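Local structure of OLD nuclease (Thermus scotoductus, 6P74) at residues L386-Q391 against E498-V503; S345-V350 against I412-G417; A262-G267 against C295-K300. The protein degrades linear and supercoiled double-stranded DNA in the 5'-to-3' direction with divalent metal ions, nicks circular DNA and has a DNA-stimulated ATPase activity. All blocks are in the same frame, centred on the assembly; numbering follows the deposited sequence.

Contact 1 of 3, residues L386-Q391 against E498-V503; sequences LQLFNQ and EILKTV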
ATOM      1  N   LEU A 386      28.935  29.337  -4.212  1.00 61.07           N
ATOM      2  CA  LEU A 386      28.884  28.513  -3.003  1.00 63.75           C
ATOM      3  C   LEU A 386      29.711  29.110  -1.873  1.00 63.48           C
ATOM      4  O   LEU A 386      29.342  28.979  -0.701  1.00 67.55           O
ATOM      5  CB  LEU A 386      29.341  27.078  -3.304  1.00 65.13           C
ATOM      6  CG  LEU A 386      28.415  26.250  -4.208  1.00 67.23           C
ATOM      7  CD1 LEU A 386      29.059  24.924  -4.603  1.00 68.48           C
ATOM      8  CD2 LEU A 386      27.074  25.979  -3.536  1.00 76.24           C
ATOM      9  N   GLN A 387      30.818  29.774  -2.189  1.00 62.78           N
ATOM     10  CA  GLN A 387      31.558  30.451  -1.136  1.00 63.36           C
ATOM     11  C   GLN A 387      30.754  31.636  -0.589  1.00 68.88           C
ATOM     12  O   GLN A 387      30.761  31.890   0.621  1.00 70.63           O
ATOM     13  CB  GLN A 387      32.930  30.887  -1.657  1.00 65.24           C
ATOM     14  CG  GLN A 387      33.695  31.782  -0.709  1.00 72.80           C
ATOM     15  CD  GLN A 387      34.051  31.064   0.586  1.00 83.28           C
ATOM     16  OE1 GLN A 387      34.257  29.849   0.588  1.00 87.58           O
ATOM     17  NE2 GLN A 387      34.110  31.809   1.695  1.00 76.87           N
ATOM     18  N   LEU A 388      30.014  32.345  -1.444  1.00 68.28           N
ATOM     19  CA  LEU A 388      29.204  33.447  -0.921  1.00 72.99           C
ATOM     20  C   LEU A 388      28.047  32.926  -0.081  1.00 72.09           C
ATOM     21  O   LEU A 388      27.747  33.492   0.977  1.00 70.76           O
ATOM     22  CB  LEU A 388      28.695  34.342  -2.050  1.00 64.95           C
ATOM     23  CG  LEU A 388      29.776  35.294  -2.558  1.00 71.40           C
ATOM     24  CD1 LEU A 388      29.406  35.915  -3.886  1.00 72.76           C
ATOM     25  CD2 LEU A 388      30.064  36.369  -1.498  1.00 74.11           C
ATOM     26  N   PHE A 389      27.390  31.850  -0.528  1.00 70.93           N
ATOM     27  CA  PHE A 389      26.407  31.194   0.329  1.00 71.97           C
ATOM     28  C   PHE A 389      26.988  30.972   1.714  1.00 78.44           C
ATOM     29  O   PHE A 389      26.359  31.285   2.732  1.00 78.70           O
ATOM     30  CB  PHE A 389      25.976  29.849  -0.254  1.00 68.96           C
ATOM     31  CG  PHE A 389      24.827  29.922  -1.230  1.00 68.01           C
ATOM     32  CD1 PHE A 389      23.521  29.860  -0.788  1.00 74.37           C
ATOM     33  CD2 PHE A 389      25.060  29.995  -2.599  1.00 67.17           C
ATOM     34  CE1 PHE A 389      22.466  29.888  -1.685  1.00 73.76           C
ATOM     35  CE2 PHE A 389      24.010  30.016  -3.506  1.00 66.27           C
ATOM     36  CZ  PHE A 389      22.715  29.970  -3.048  1.00 68.13           C
ATOM     37  N   ASN A 390      28.204  30.430   1.762  1.00 78.47           N
ATOM     38  CA  ASN A 390      28.831  30.118   3.038  1.00 79.73           C
ATOM     39  C   ASN A 390      29.073  31.389   3.859  1.00 81.95           C
ATOM     40  O   ASN A 390      28.930  31.388   5.088  1.00 83.04           O
ATOM     41  CB  ASN A 390      30.128  29.348   2.772  1.00 85.94           C
ATOM     42  CG  ASN A 390      30.774  28.821   4.040  1.00 98.84           C
ATOM     43  OD1 ASN A 390      30.262  27.894   4.667  1.00106.90           O
ATOM     44  ND2 ASN A 390      31.910  29.397   4.408  1.00100.31           N
ATOM     45  N   GLN A 391      29.427  32.487   3.198  1.00 77.73           N
ATOM     46  CA  GLN A 391      29.639  33.738   3.912  1.00 78.76           C
ATOM     47  C   GLN A 391      28.336  34.403   4.321  1.00 77.74           C
ATOM     48  O   GLN A 391      28.323  35.197   5.265  1.00 80.80           O
ATOM     49  CB  GLN A 391      30.476  34.693   3.061  1.00 74.00           C
ATOM     50  CG  GLN A 391      31.942  34.291   3.029  1.00 80.65           C
ATOM     51  CD  GLN A 391      32.798  35.209   2.179  1.00 83.06           C
ATOM     52  OE1 GLN A 391      33.396  34.770   1.201  1.00 80.22           O
ATOM     53  NE2 GLN A 391      32.873  36.486   2.556  1.00 86.33           N
ATOM     54  N   GLU A 498      39.803  33.080  -1.148  1.00 83.64           N
ATOM     55  CA  GLU A 498      40.502  34.060  -0.336  1.00 89.31           C
ATOM     56  C   GLU A 498      40.174  35.482  -0.771  1.00 85.38           C
ATOM     57  O   GLU A 498      40.082  36.377   0.079  1.00 89.11           O
ATOM     58  CB  GLU A 498      42.010  33.794  -0.315  1.00106.25           C
ATOM     59  CG  GLU A 498      42.769  33.767  -1.617  1.00115.36           C
ATOM     60  CD  GLU A 498      44.215  33.293  -1.395  1.00132.71           C
ATOM     61  OE1 GLU A 498      44.400  32.240  -0.735  1.00138.53           O
ATOM     62  OE2 GLU A 498      45.165  33.980  -1.851  1.00137.55           O
ATOM     63  N   ILE A 499      39.943  35.718  -2.063  1.00 76.26           N
ATOM     64  CA  ILE A 499      39.437  37.030  -2.463  1.00 74.29           C
ATOM     65  C   ILE A 499      38.096  37.302  -1.796  1.00 74.27           C
ATOM     66  O   ILE A 499      37.914  38.324  -1.123  1.00 75.94           O
ATOM     67  CB  ILE A 499      39.333  37.138  -3.993  1.00 71.52           C
ATOM     68  CG1 ILE A 499      40.736  37.256  -4.605  1.00 82.83           C
ATOM     69  CG2 ILE A 499      38.486  38.323  -4.371  1.00 63.03           C
ATOM     70  CD1 ILE A 499      40.757  37.015  -6.117  1.00 84.70           C
ATOM     71  N   LEU A 500      37.140  36.380  -1.957  1.00 71.80           N
ATOM     72  CA  LEU A 500      35.796  36.614  -1.436  1.00 70.63           C
ATOM     73  C   LEU A 500      35.782  36.737   0.077  1.00 74.48           C
ATOM     74  O   LEU A 500      34.909  37.406   0.640  1.00 73.47           O
ATOM     75  CB  LEU A 500      34.867  35.492  -1.870  1.00 69.63           C
ATOM     76  CG  LEU A 500      34.486  35.596  -3.331  1.00 69.81           C
ATOM     77  CD1 LEU A 500      33.734  34.347  -3.775  1.00 69.16           C
ATOM     78  CD2 LEU A 500      33.680  36.862  -3.522  1.00 67.06           C
ATOM     79  N   LYS A 501      36.718  36.084   0.754  1.00 80.28           N
ATOM     80  CA  LYS A 501      36.764  36.206   2.203  1.00 90.55           C
ATOM     81  C   LYS A 501      37.108  37.622   2.667  1.00 87.71           C
ATOM     82  O   LYS A 501      36.834  37.953   3.826  1.00 87.83           O
ATOM     83  CB  LYS A 501      37.756  35.184   2.786  1.00 93.93           C
ATOM     84  CG  LYS A 501      37.247  33.731   2.801  1.00 90.60           C
ATOM     85  CD  LYS A 501      38.259  32.779   3.442  1.00 97.50           C
ATOM     86  CE  LYS A 501      37.820  31.328   3.295  1.00102.30           C
ATOM     87  NZ  LYS A 501      38.834  30.361   3.823  1.00107.90           N
ATOM     88  N   THR A 502      37.687  38.471   1.808  1.00 84.78           N
ATOM     89  CA  THR A 502      37.972  39.849   2.220  1.00 89.22           C
ATOM     90  C   THR A 502      36.816  40.805   1.939  1.00 83.24           C
ATOM     91  O   THR A 502      36.893  41.975   2.327  1.00 89.14           O
ATOM     92  CB  THR A 502      39.231  40.397   1.526  1.00 81.86           C
ATOM     93  OG1 THR A 502      38.975  40.524   0.117  1.00 81.48           O
ATOM     94  CG2 THR A 502      40.426  39.480   1.742  1.00 80.65           C
ATOM     95  N   VAL A 503      35.770  40.301   1.275  1.00 75.89           N
ATOM     96  CA  VAL A 503      34.573  41.127   0.935  1.00 74.78           C
ATOM     97  C   VAL A 503      33.635  41.158   2.147  1.00 80.71           C
ATOM     98  O   VAL A 503      33.721  40.239   2.986  1.00 83.22           O
ATOM     99  CB  VAL A 503      33.854  40.589  -0.317  1.00 75.73           C
ATOM    100  CG1 VAL A 503      32.616  41.406  -0.652  1.00 71.40           C
ATOM    101  CG2 VAL A 503      34.788  40.512  -1.515  1.00 67.37           C
TER

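Contact 2 of 3, residues S345-V350 against I412-G417; sequences SALDNV and IELIVG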
ATOM      1  N   SER A 345       8.719  23.686 -29.733  1.00 82.27           N
ATOM      2  CA  SER A 345       9.612  24.023 -30.835  1.00 86.69           C
ATOM      3  C   SER A 345      10.587  25.134 -30.445  1.00 82.87           C
ATOM      4  O   SER A 345      11.759  25.092 -30.826  1.00 82.23           O
ATOM      5  CB  SER A 345       8.807  24.415 -32.066  1.00 89.99           C
ATOM      6  OG  SER A 345       8.300  25.717 -31.878  1.00100.02           O
ATOM      7  N   ALA A 346      10.135  26.135 -29.690  1.00 81.05           N
ATOM      8  CA  ALA A 346      11.049  27.183 -29.236  1.00 74.56           C
ATOM      9  C   ALA A 346      12.137  26.628 -28.312  1.00 74.41           C
ATOM     10  O   ALA A 346      13.320  26.958 -28.460  1.00 70.65           O
ATOM     11  CB  ALA A 346      10.271  28.296 -28.536  1.00 69.90           C
ATOM     12  N   LEU A 347      11.757  25.794 -27.340  1.00 64.03           N
ATOM     13  CA  LEU A 347      12.768  25.190 -26.478  1.00 61.15           C
ATOM     14  C   LEU A 347      13.704  24.268 -27.268  1.00 69.29           C
ATOM     15  O   LEU A 347      14.905  24.188 -26.978  1.00 67.72           O
ATOM     16  CB  LEU A 347      12.098  24.439 -25.327  1.00 65.59           C
ATOM     17  CG  LEU A 347      12.996  24.310 -24.095  1.00 71.02           C
ATOM     18  CD1 LEU A 347      13.531  25.698 -23.688  1.00 67.89           C
ATOM     19  CD2 LEU A 347      12.279  23.651 -22.937  1.00 65.53           C
ATOM     20  N   ASP A 348      13.182  23.568 -28.274  1.00 74.27           N
ATOM     21  CA  ASP A 348      14.034  22.687 -29.068  1.00 76.17           C
ATOM     22  C   ASP A 348      15.076  23.490 -29.834  1.00 74.93           C
ATOM     23  O   ASP A 348      16.240  23.079 -29.943  1.00 74.54           O
ATOM     24  CB  ASP A 348      13.177  21.843 -30.028  1.00 81.38           C
ATOM     25  CG  ASP A 348      14.020  20.995 -30.991  1.00 82.58           C
ATOM     26  OD1 ASP A 348      14.681  20.024 -30.547  1.00 79.96           O
ATOM     27  OD2 ASP A 348      14.028  21.311 -32.201  1.00 87.21           O
ATOM     28  N   ASN A 349      14.674  24.640 -30.377  1.00 70.56           N
ATOM     29  CA  ASN A 349      15.637  25.539 -31.004  1.00 73.32           C
ATOM     30  C   ASN A 349      16.733  25.935 -30.023  1.00 74.60           C
ATOM     31  O   ASN A 349      17.913  25.996 -30.389  1.00 71.32           O
ATOM     32  CB  ASN A 349      14.918  26.776 -31.536  1.00 70.91           C
ATOM     33  CG  ASN A 349      15.863  27.773 -32.166  1.00 90.52           C
ATOM     34  OD1 ASN A 349      16.414  27.514 -33.231  1.00106.07           O
ATOM     35  ND2 ASN A 349      16.050  28.925 -31.518  1.00 99.74           N
ATOM     36  N   VAL A 350      16.358  26.200 -28.766  1.00 69.40           N
ATOM     37  CA  VAL A 350      17.340  26.608 -27.770  1.00 70.05           C
ATOM     38  C   VAL A 350      18.248  25.441 -27.444  1.00 65.58           C
ATOM     39  O   VAL A 350      19.448  25.613 -27.229  1.00 66.92           O
ATOM     40  CB  VAL A 350      16.636  27.154 -26.507  1.00 73.82           C
ATOM     41  CG1 VAL A 350      17.614  27.260 -25.368  1.00 70.12           C
ATOM     42  CG2 VAL A 350      15.998  28.519 -26.779  1.00 69.27           C
ATOM     43  N   ILE A 412      22.388  28.593 -20.155  1.00 57.78           N
ATOM     44  CA  ILE A 412      21.444  29.216 -19.225  1.00 63.48           C
ATOM     45  C   ILE A 412      20.060  29.333 -19.864  1.00 55.89           C
ATOM     46  O   ILE A 412      19.053  28.972 -19.255  1.00 61.60           O
ATOM     47  CB  ILE A 412      21.959  30.589 -18.751  1.00 61.04           C
ATOM     48  CG1 ILE A 412      23.157  30.421 -17.828  1.00 64.89           C
ATOM     49  CG2 ILE A 412      20.879  31.313 -17.969  1.00 53.35           C
ATOM     50  CD1 ILE A 412      23.798  31.724 -17.424  1.00 56.89           C
ATOM     51  N   GLU A 413      19.991  29.864 -21.085  1.00 55.63           N
ATOM     52  CA  GLU A 413      18.737  29.868 -21.836  1.00 64.99           C
ATOM     53  C   GLU A 413      18.018  28.534 -21.736  1.00 63.57           C
ATOM     54  O   GLU A 413      16.810  28.479 -21.484  1.00 60.58           O
ATOM     55  CB  GLU A 413      18.991  30.152 -23.309  1.00 67.48           C
ATOM     56  CG  GLU A 413      19.298  31.530 -23.679  1.00 76.88           C
ATOM     57  CD  GLU A 413      19.019  31.720 -25.141  1.00 82.30           C
ATOM     58  OE1 GLU A 413      17.824  31.703 -25.512  1.00 79.83           O
ATOM     59  OE2 GLU A 413      19.986  31.818 -25.924  1.00 88.25           O
ATOM     60  N   LEU A 414      18.750  27.439 -21.959  1.00 60.71           N
ATOM     61  CA  LEU A 414      18.108  26.133 -21.972  1.00 63.84           C
ATOM     62  C   LEU A 414      17.479  25.834 -20.620  1.00 61.90           C
ATOM     63  O   LEU A 414      16.295  25.502 -20.539  1.00 65.50           O
ATOM     64  CB  LEU A 414      19.115  25.054 -22.365  1.00 63.20           C
ATOM     65  CG  LEU A 414      18.609  23.619 -22.498  1.00 67.01           C
ATOM     66  CD1 LEU A 414      17.339  23.572 -23.357  1.00 63.62           C
ATOM     67  CD2 LEU A 414      19.691  22.803 -23.156  1.00 65.50           C
ATOM     68  N   ILE A 415      18.251  25.986 -19.540  1.00 62.10           N
ATOM     69  CA  ILE A 415      17.757  25.622 -18.216  1.00 59.86           C
ATOM     70  C   ILE A 415      16.649  26.568 -17.785  1.00 61.91           C
ATOM     71  O   ILE A 415      15.692  26.158 -17.116  1.00 67.39           O
ATOM     72  CB  ILE A 415      18.902  25.608 -17.179  1.00 60.40           C
ATOM     73  CG1 ILE A 415      20.033  24.684 -17.605  1.00 60.56           C
ATOM     74  CG2 ILE A 415      18.373  25.201 -15.803  1.00 51.64           C
ATOM     75  CD1 ILE A 415      19.581  23.315 -17.959  1.00 64.82           C
ATOM     76  N   VAL A 416      16.780  27.860 -18.120  1.00 60.35           N
ATOM     77  CA  VAL A 416      15.695  28.806 -17.866  1.00 58.21           C
ATOM     78  C   VAL A 416      14.399  28.330 -18.526  1.00 63.17           C
ATOM     79  O   VAL A 416      13.332  28.319 -17.902  1.00 67.21           O
ATOM     80  CB  VAL A 416      16.080  30.214 -18.341  1.00 57.88           C
ATOM     81  CG1 VAL A 416      14.813  31.038 -18.610  1.00 57.77           C
ATOM     82  CG2 VAL A 416      16.919  30.900 -17.290  1.00 59.78           C
ATOM     83  N   GLY A 417      14.477  27.923 -19.798  1.00 56.76           N
ATOM     84  CA  GLY A 417      13.275  27.496 -20.507  1.00 62.45           C
ATOM     85  C   GLY A 417      12.611  26.285 -19.873  1.00 64.58           C
ATOM     86  O   GLY A 417      11.387  26.207 -19.790  1.00 75.86           O
TER

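Contact 3 of 3, residues A262-G267 against C295-K300; sequences AFRQLG and CEMADK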
ATOM      1  N   ALA A 262      18.373  -8.073 -22.376  1.00 66.59           N
ATOM      2  CA  ALA A 262      17.983  -9.169 -23.259  1.00 70.10           C
ATOM      3  C   ALA A 262      16.842  -8.743 -24.189  1.00 73.81           C
ATOM      4  O   ALA A 262      16.856  -9.064 -25.382  1.00 80.74           O
ATOM      5  CB  ALA A 262      17.599 -10.401 -22.444  1.00 71.02           C
ATOM      6  N   PHE A 263      15.859  -7.995 -23.670  1.00 72.67           N
ATOM      7  CA  PHE A 263      14.795  -7.459 -24.521  1.00 74.80           C
ATOM      8  C   PHE A 263      15.359  -6.697 -25.707  1.00 79.88           C
ATOM      9  O   PHE A 263      14.919  -6.875 -26.845  1.00 82.39           O
ATOM     10  CB  PHE A 263      13.885  -6.537 -23.720  1.00 74.36           C
ATOM     11  CG  PHE A 263      12.790  -7.245 -22.981  1.00 83.92           C
ATOM     12  CD1 PHE A 263      11.995  -8.175 -23.612  1.00 88.75           C
ATOM     13  CD2 PHE A 263      12.539  -6.954 -21.651  1.00 87.15           C
ATOM     14  CE1 PHE A 263      10.980  -8.811 -22.922  1.00 89.84           C
ATOM     15  CE2 PHE A 263      11.534  -7.596 -20.961  1.00 83.31           C
ATOM     16  CZ  PHE A 263      10.758  -8.521 -21.594  1.00 81.26           C
ATOM     17  N   ARG A 264      16.322  -5.810 -25.452  1.00 90.95           N
ATOM     18  CA  ARG A 264      16.826  -4.958 -26.522  1.00 92.89           C
ATOM     19  C   ARG A 264      17.508  -5.781 -27.598  1.00 92.46           C
ATOM     20  O   ARG A 264      17.387  -5.478 -28.792  1.00 96.46           O
ATOM     21  CB  ARG A 264      17.785  -3.907 -25.966  1.00 90.41           C
ATOM     22  CG  ARG A 264      18.052  -2.790 -26.946  1.00 96.51           C
ATOM     23  CD  ARG A 264      19.487  -2.793 -27.357  1.00104.30           C
ATOM     24  NE  ARG A 264      20.330  -2.503 -26.211  1.00103.05           N
ATOM     25  CZ  ARG A 264      21.629  -2.771 -26.157  1.00112.65           C
ATOM     26  NH1 ARG A 264      22.237  -3.352 -27.191  1.00104.01           N
ATOM     27  NH2 ARG A 264      22.318  -2.461 -25.061  1.00123.60           N
ATOM     28  N   GLN A 265      18.240  -6.823 -27.189  1.00 88.61           N
ATOM     29  CA  GLN A 265      18.860  -7.722 -28.154  1.00 92.53           C
ATOM     30  C   GLN A 265      17.834  -8.588 -28.868  1.00 98.04           C
ATOM     31  O   GLN A 265      18.029  -8.914 -30.042  1.00105.82           O
ATOM     32  CB  GLN A 265      19.892  -8.610 -27.472  1.00 91.09           C
ATOM     33  CG  GLN A 265      20.974  -7.834 -26.771  1.00 97.06           C
ATOM     34  CD  GLN A 265      22.189  -8.687 -26.514  1.00105.06           C
ATOM     35  OE1 GLN A 265      22.345  -9.756 -27.114  1.00113.88           O
ATOM     36  NE2 GLN A 265      23.055  -8.231 -25.615  1.00102.65           N
ATOM     37  N   LEU A 266      16.758  -8.993 -28.184  1.00 98.34           N
ATOM     38  CA  LEU A 266      15.743  -9.819 -28.833  1.00103.68           C
ATOM     39  C   LEU A 266      14.891  -9.012 -29.799  1.00101.84           C
ATOM     40  O   LEU A 266      14.254  -9.593 -30.685  1.00101.67           O
ATOM     41  CB  LEU A 266      14.847 -10.502 -27.795  1.00101.71           C
ATOM     42  CG  LEU A 266      15.362 -11.817 -27.189  1.00104.98           C
ATOM     43  CD1 LEU A 266      15.598 -12.882 -28.261  1.00 98.65           C
ATOM     44  CD2 LEU A 266      16.633 -11.609 -26.346  1.00105.28           C
ATOM     45  N   GLY A 267      14.876  -7.688 -29.651  1.00 97.17           N
ATOM     46  CA  GLY A 267      14.265  -6.810 -30.620  1.00101.21           C
ATOM     47  C   GLY A 267      12.759  -6.804 -30.646  1.00107.49           C
ATOM     48  O   GLY A 267      12.180  -5.951 -31.325  1.00111.74           O
ATOM     49  N   CYS A 295      16.399   4.512 -22.973  1.00 67.10           N
ATOM     50  CA  CYS A 295      16.239   5.525 -24.010  1.00 68.13           C
ATOM     51  C   CYS A 295      16.389   4.935 -25.406  1.00 71.99           C
ATOM     52  O   CYS A 295      15.683   5.346 -26.333  1.00 77.02           O
ATOM     53  CB  CYS A 295      17.247   6.654 -23.820  1.00 75.50           C
ATOM     54  SG  CYS A 295      16.949   7.712 -22.407  1.00 75.82           S
ATOM     55  N   GLU A 296      17.328   4.003 -25.603  1.00 75.18           N
ATOM     56  CA  GLU A 296      17.438   3.412 -26.932  1.00 78.62           C
ATOM     57  C   GLU A 296      16.156   2.664 -27.298  1.00 80.49           C
ATOM     58  O   GLU A 296      15.658   2.783 -28.424  1.00 82.95           O
ATOM     59  CB  GLU A 296      18.658   2.495 -27.028  1.00 84.44           C
ATOM     60  CG  GLU A 296      18.930   2.046 -28.476  1.00 96.39           C
ATOM     61  CD  GLU A 296      19.975   0.936 -28.610  1.00104.71           C
ATOM     62  OE1 GLU A 296      20.768   0.733 -27.669  1.00104.34           O
ATOM     63  OE2 GLU A 296      20.004   0.262 -29.669  1.00111.06           O
ATOM     64  N   MET A 297      15.575   1.929 -26.346  1.00 77.84           N
ATOM     65  CA  MET A 297      14.376   1.153 -26.654  1.00 79.10           C
ATOM     66  C   MET A 297      13.173   2.055 -26.900  1.00 76.93           C
ATOM     67  O   MET A 297      12.340   1.767 -27.771  1.00 74.32           O
ATOM     68  CB  MET A 297      14.083   0.176 -25.525  1.00 82.73           C
ATOM     69  CG  MET A 297      15.271  -0.668 -25.147  1.00 90.43           C
ATOM     70  SD  MET A 297      14.787  -2.284 -24.537  1.00 94.21           S
ATOM     71  CE  MET A 297      13.867  -1.873 -23.070  1.00 86.27           C
ATOM     72  N   ALA A 298      13.056   3.141 -26.135  1.00 74.76           N
ATOM     73  CA  ALA A 298      11.973   4.085 -26.371  1.00 77.06           C
ATOM     74  C   ALA A 298      12.134   4.788 -27.716  1.00 78.58           C
ATOM     75  O   ALA A 298      11.162   4.930 -28.466  1.00 82.70           O
ATOM     76  CB  ALA A 298      11.910   5.104 -25.239  1.00 73.81           C
ATOM     77  N   ASP A 299      13.350   5.228 -28.040  1.00 74.89           N
ATOM     78  CA  ASP A 299      13.566   5.975 -29.278  1.00 84.02           C
ATOM     79  C   ASP A 299      13.390   5.088 -30.506  1.00 94.90           C
ATOM     80  O   ASP A 299      12.814   5.513 -31.515  1.00 99.63           O
ATOM     81  CB  ASP A 299      14.961   6.601 -29.267  1.00 87.34           C
ATOM     82  CG  ASP A 299      15.102   7.724 -28.245  1.00 88.33           C
ATOM     83  OD1 ASP A 299      14.071   8.157 -27.677  1.00 89.94           O
ATOM     84  OD2 ASP A 299      16.249   8.168 -28.006  1.00 88.19           O
ATOM     85  N   LYS A 300      13.901   3.859 -30.440  1.00 94.93           N
ATOM     86  CA  LYS A 300      13.724   2.821 -31.444  1.00 96.46           C
ATOM     87  C   LYS A 300      12.281   2.338 -31.537  1.00 96.86           C
ATOM     88  O   LYS A 300      11.978   1.520 -32.405  1.00100.03           O
ATOM     89  CB  LYS A 300      14.668   1.657 -31.107  1.00102.69           C
ATOM     90  CG  LYS A 300      14.619   0.478 -32.032  1.00117.51           C
ATOM     91  CD  LYS A 300      15.304  -0.748 -31.418  1.00122.01           C
ATOM     92  CE  LYS A 300      16.795  -0.533 -31.189  1.00120.37           C
ATOM     93  NZ  LYS A 300      17.411  -1.740 -30.560  1.00117.11           N
TER

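Contact 1 of 3, residues L386-Q391 against E498-V503
Gln391 and Gln387 reach Leu500 and Lys501 by two different side-chain courses. In Gln391, CG is anti to the carbonyl carbon (chi1 -75°) and the chain stays extended beyond it, which takes CD across toward the backbone of Leu500. In Gln387, CG is anti to the backbone N, which lays it beside CB and CD1 of Leu500, and the chain then bends at chi2. Gln391 NE2 donates to Leu500 O at 2.9 Å, a moderately bent bond that lies in the plane of the glutamine amide but reaches the carbonyl from above its plane. Val503 N approaches the same oxygen from the opposite face at 3.1 Å, so two donors grip Leu500 O. Gln391 OE1, in turn, accepts a nearly straight bond from Gln387 NE2 (3.1 Å, 169°), which fixes the flip of the Gln391 amide and keeps its NH2 turned to the backbone; the same OE1 lies 3.5 Å from Leu500 CB. Beside these bonds the packing is mostly apolar. The Leu500 side chain slides past that of Gln387 in the opposite direction, its CD1 4.0 Å from Gln387 CG. Leu388 meets Leu500 at about a right angle, methyl to methyl, with Leu388 CD2 4.2 Å from Leu500 CD2. On the more exposed side Lys501 crosses the Gln387 side chain, with Lys501 CG 3.8 Å from Gln387 NE2. The contact thus ties two helices of the Toprim domain by one side-chain-to-backbone bond and the packing of Leu500 against Gln387 and Leu388. Around them, Leu388 also rests on Phe515 and Ile519 of helix 513-523, Leu500 on Leu483 of helix 479-483, and Phe389, on another side of its helix, on Ile401 and Val403 of strand 401-405.

Contact 2 of 3, residues S345-V350 against I412-G417
Leu347 and Val350, about one helical turn apart, carry the first helix onto Gly417, Leu414 and Glu413. Leu347 holds CG anti to the backbone N (chi1 -155°), and chi2 (52°) then turns CD1 to the glycine, 3.7 Å from Gly417 CA. Gly417 has no side chain, and the leucine methyl packs directly on its backbone. The same CD1 stands 4.4 Å from Leu414 CD1, a looser touch. Val350 comes next and meets the other helix through CG1, which presses on the backbone at 3.6 Å from Leu414 N and packs 3.8 Å from Glu413 CB. Its second methyl, CG2, lies 3.9 Å from Glu413 OE1. That carboxylate is buried, and its OE2 forms salt bridges with Arg353, on the same helix as Val350, and with Arg462 of helix 443-467. No hydrogen bond joins the two segments. Their axes run nearly antiparallel, at 153°, with a closest approach of 9.5 Å. Ile412 and Val416 turn to the parallel sheet, both touching Val428 of strand 426-431. Helix 409-422 therefore lies between helix 341-355 of the ATPase domain's C-terminal part and the central parallel sheet, flanked by helices, that is characteristic of the Toprim fold.

Contact 3 of 3, residues A262-G267 against C295-K300
Glu296 OE1 has salt bridges to two arginines: Arg292 on its own helix and, across the contact, Arg264, whose NE lies 3.6 Å from this oxygen. The second pairing is one of charge alone, because the oxygen sits over one face of the Arg264 guanidinium, offset toward the rim, and no N-H points at it. The guanidinium and carboxylate planes are 29° apart. The other oxygen, Glu296 OE2, takes a weak bond, part of a salt bridge, from Lys300 NZ at 3.4 Å, four residues on. Lys300 NZ in turn approaches the aliphatic part of the arginine, 3.8 Å from Arg264 CG. The strongest partner of Arg264 is Glu261 on its own helix, which meets NH2. Beside the charges Met297 crosses Arg264 at about a right angle. Met297 SD lies 3.7 Å from Arg264 CB, and the same SD is 4.4 Å from Phe263 CB. The two helices, 37° apart, belong to the ATPase domain; Ala262 and Leu266 also pack on Thr195 and Gln188 of the second subunit. With no hydrogen bond between the segments, their pairing rests on the thioether packing and on a network in which the carboxylates of Glu296 and Glu261 probably offset the charges of Arg264, Arg292 and Lys300.

How the contacts relate
The three contacts are separate: nearest atoms are about 12 Å apart between contacts 2 and 3, about 14 Å between contacts 1 and 2, and about 28 Å between contacts 1 and 3. Contact 3 closes within the ATPase domain before the chain reaches the others. Contact 2 then joins that domain to the Toprim domain, and its segments alternate along the chain with those of contact 1, which lies wholly in the Toprim domain. Both lie within about 10 Å of inferred metal ligands, the Leu388 side chain about 9 Å from that of Asp381 and the Glu413 side chain about 10 Å from that of Glu377; the bound samarium ion is about 13 Å from the Leu500 side chain. Contact 3 lies away from the annotated sites.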